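Local coordinates for protein titin (Homo sapiens, PDB 2J8H) that is the giant elastic protein of muscle, represented here by a rigid tandem of two immunoglobulin domains from its A-band region, at residues I35-Y39 / Y61-I65. Numbering follows the deposited sequence.
Sequences IVKWY and YHQLI
One water molecule joins Trp38 to His62 between segments 35-39 and 61-65. It accepts the indole N-H, with its oxygen 3.0 Å from NE1 of Trp38. Its bond to ND1 of His62 measures 2.9 Å. The water lies in the plane of both rings, at their edges, which probably helps to fix the rotation of each ring. It gives NE1 of Trp38 and ND1 of His62 a partner inside this buried contact. Val36 covers one face of the imidazole. Its CG2 methyl sits 3.5 Å from the centroid of the His62 ring, only 10° off the normal, a CH-pi contact. CG1 of Val36 is anti to the backbone N (chi1 166°), which leaves CG2 as the methyl over the ring.

The segments 35-39 and 61-65 belong to the two facing sheets of an I-set immunoglobulin domain, a beta sandwich. They run roughly in the same direction, 24° apart, with their axes 8.9 Å from each other. No direct hydrogen bond links them, and side chains fill the space between. Trp38 is the core tryptophan of the fold, and Cys26 lies on the strand that pairs with His62. The six-membered ring of Trp38 lies under Leu64, whose CB stands 3.6 Å from the ring centroid and nearly on its normal. CD2 of Leu64 reaches CE3 of Trp38 at 3.8 Å. CZ2 of Trp38 presses on the facing backbone, 3.7 Å from the N of Leu64. With an alanine at Trp38, Leu64 would probably lose the ring face beneath its CB, and the water its indole donor. Ile54 and Leu24 also touch the indole. The CB of Gln63 points away from segment 35-39; its NE2 bonds to OE1 of Gln55, and its OE1 to the backbone N of Ile186 of a neighbouring subunit.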
loop_
_atom_site.group_PDB
_atom_site.type_symbol
_atom_site.label_atom_id
_atom_site.label_comp_id
_atom_site.label_asym_id
_atom_site.label_seq_id
_atom_site.Cartn_x
_atom_site.Cartn_y
_atom_site.Cartn_z
ATOM N N ILE A 35 21.090 -1.578 -28.001
ATOM C CA ILE A 35 21.141 -2.192 -26.699
ATOM C C ILE A 35 21.118 -1.064 -25.681
ATOM O O ILE A 35 21.795 -0.041 -25.844
ATOM C CB ILE A 35 22.417 -3.024 -26.558
ATOM C CG1 ILE A 35 22.387 -4.161 -27.586
ATOM C CG2 ILE A 35 22.583 -3.521 -25.128
ATOM C CD1 ILE A 35 23.605 -5.018 -27.529
ATOM N N VAL A 36 20.312 -1.238 -24.639
ATOM C CA VAL A 36 20.041 -0.176 -23.714
ATOM C C VAL A 36 20.583 -0.520 -22.350
ATOM O O VAL A 36 20.500 -1.659 -21.912
ATOM C CB VAL A 36 18.554 0.092 -23.653
ATOM C CG1 VAL A 36 18.201 0.973 -22.442
ATOM C CG2 VAL A 36 18.109 0.723 -24.991
ATOM N N LYS A 37 21.185 0.473 -21.705
ATOM C CA LYS A 37 21.647 0.351 -20.344
ATOM C C LYS A 37 21.056 1.529 -19.584
ATOM O O LYS A 37 20.771 2.583 -20.165
ATOM C CB LYS A 37 23.177 0.380 -20.286
ATOM C CG LYS A 37 23.888 -0.833 -20.856
ATOM C CD LYS A 37 25.444 -0.763 -20.705
ATOM C CE LYS A 37 26.157 0.144 -21.734
ATOM N NZ LYS A 37 27.725 0.145 -21.685
ATOM N N TRP A 38 20.868 1.331 -18.288
ATOM C CA TRP A 38 20.266 2.312 -17.411
ATOM C C TRP A 38 21.227 2.662 -16.305
ATOM O O TRP A 38 21.978 1.789 -15.831
ATOM C CB TRP A 38 19.036 1.694 -16.771
ATOM C CG TRP A 38 17.896 1.454 -17.701
ATOM C CD1 TRP A 38 17.642 0.322 -18.416
ATOM C CD2 TRP A 38 16.852 2.367 -18.011
ATOM N NE1 TRP A 38 16.494 0.471 -19.139
ATOM C CE2 TRP A 38 15.989 1.722 -18.914
ATOM C CE3 TRP A 38 16.557 3.676 -17.615
ATOM C CZ2 TRP A 38 14.841 2.330 -19.408
ATOM C CZ3 TRP A 38 15.419 4.274 -18.113
ATOM C CH2 TRP A 38 14.575 3.594 -19.003
ATOM N N TYR A 39 21.190 3.916 -15.858
ATOM C CA TYR A 39 22.147 4.401 -14.872
ATOM C C TYR A 39 21.447 5.265 -13.847
ATOM O O TYR A 39 20.511 6.003 -14.186
ATOM C CB TYR A 39 23.212 5.275 -15.537
ATOM C CG TYR A 39 23.932 4.580 -16.657
ATOM C CD1 TYR A 39 23.334 4.461 -17.903
ATOM C CD2 TYR A 39 25.219 4.043 -16.487
ATOM C CE1 TYR A 39 23.971 3.828 -18.951
ATOM C CE2 TYR A 39 25.839 3.380 -17.530
ATOM C CZ TYR A 39 25.210 3.303 -18.755
ATOM O OH TYR A 39 25.790 2.667 -19.818
ATOM N N TYR A 61 10.474 -0.248 -27.113
ATOM C CA TYR A 61 10.121 0.346 -25.844
ATOM C C TYR A 61 10.960 -0.253 -24.736
ATOM O O TYR A 61 11.110 -1.476 -24.667
ATOM C CB TYR A 61 8.663 0.123 -25.509
ATOM C CG TYR A 61 7.736 0.875 -26.390
ATOM C CD1 TYR A 61 7.236 0.295 -27.531
ATOM C CD2 TYR A 61 7.364 2.183 -26.090
ATOM C CE1 TYR A 61 6.358 0.991 -28.376
ATOM C CE2 TYR A 61 6.489 2.892 -26.917
ATOM C CZ TYR A 61 5.998 2.288 -28.061
ATOM O OH TYR A 61 5.133 2.964 -28.904
ATOM N N HIS A 62 11.476 0.622 -23.877
ATOM C CA HIS A 62 12.334 0.246 -22.759
ATOM C C HIS A 62 11.830 0.929 -21.522
ATOM O O HIS A 62 11.488 2.125 -21.566
ATOM C CB HIS A 62 13.752 0.720 -23.012
ATOM C CG HIS A 62 14.420 -0.023 -24.114
ATOM N ND1 HIS A 62 15.100 -1.200 -23.902
ATOM C CD2 HIS A 62 14.434 0.191 -25.451
ATOM C CE1 HIS A 62 15.540 -1.658 -25.059
ATOM N NE2 HIS A 62 15.144 -0.835 -26.014
ATOM N N GLN A 63 11.757 0.192 -20.416
ATOM C CA GLN A 63 11.372 0.828 -19.179
ATOM C C GLN A 63 12.126 0.258 -17.992
ATOM O O GLN A 63 12.552 -0.900 -17.981
ATOM C CB GLN A 63 9.839 0.852 -18.997
ATOM C CG GLN A 63 9.212 -0.395 -18.516
ATOM C CD GLN A 63 7.696 -0.379 -18.466
ATOM O OE1 GLN A 63 7.046 0.592 -18.835
ATOM N NE2 GLN A 63 7.120 -1.509 -18.076
ATOM N N LEU A 64 12.335 1.131 -17.019
ATOM C CA LEU A 64 12.943 0.771 -15.772
ATOM C C LEU A 64 11.900 1.012 -14.706
ATOM O O LEU A 64 11.330 2.103 -14.629
ATOM C CB LEU A 64 14.148 1.662 -15.524
ATOM C CG LEU A 64 14.789 1.584 -14.118
ATOM C CD1 LEU A 64 15.476 0.256 -13.910
ATOM C CD2 LEU A 64 15.779 2.765 -13.957
ATOM N N ILE A 65 11.648 0.008 -13.883
ATOM C CA ILE A 65 10.774 0.149 -12.749
ATOM C C ILE A 65 11.613 0.166 -11.479
ATOM O O ILE A 65 12.346 -0.779 -11.198
ATOM C CB ILE A 65 9.742 -1.002 -12.657
ATOM C CG1 ILE A 65 9.034 -1.199 -14.010
ATOM C CG2 ILE A 65 8.707 -0.721 -11.527
ATOM C CD1 ILE A 65 8.216 -2.499 -14.119
HETATM O O HOH W 1 15.424 -1.631 -21.052
#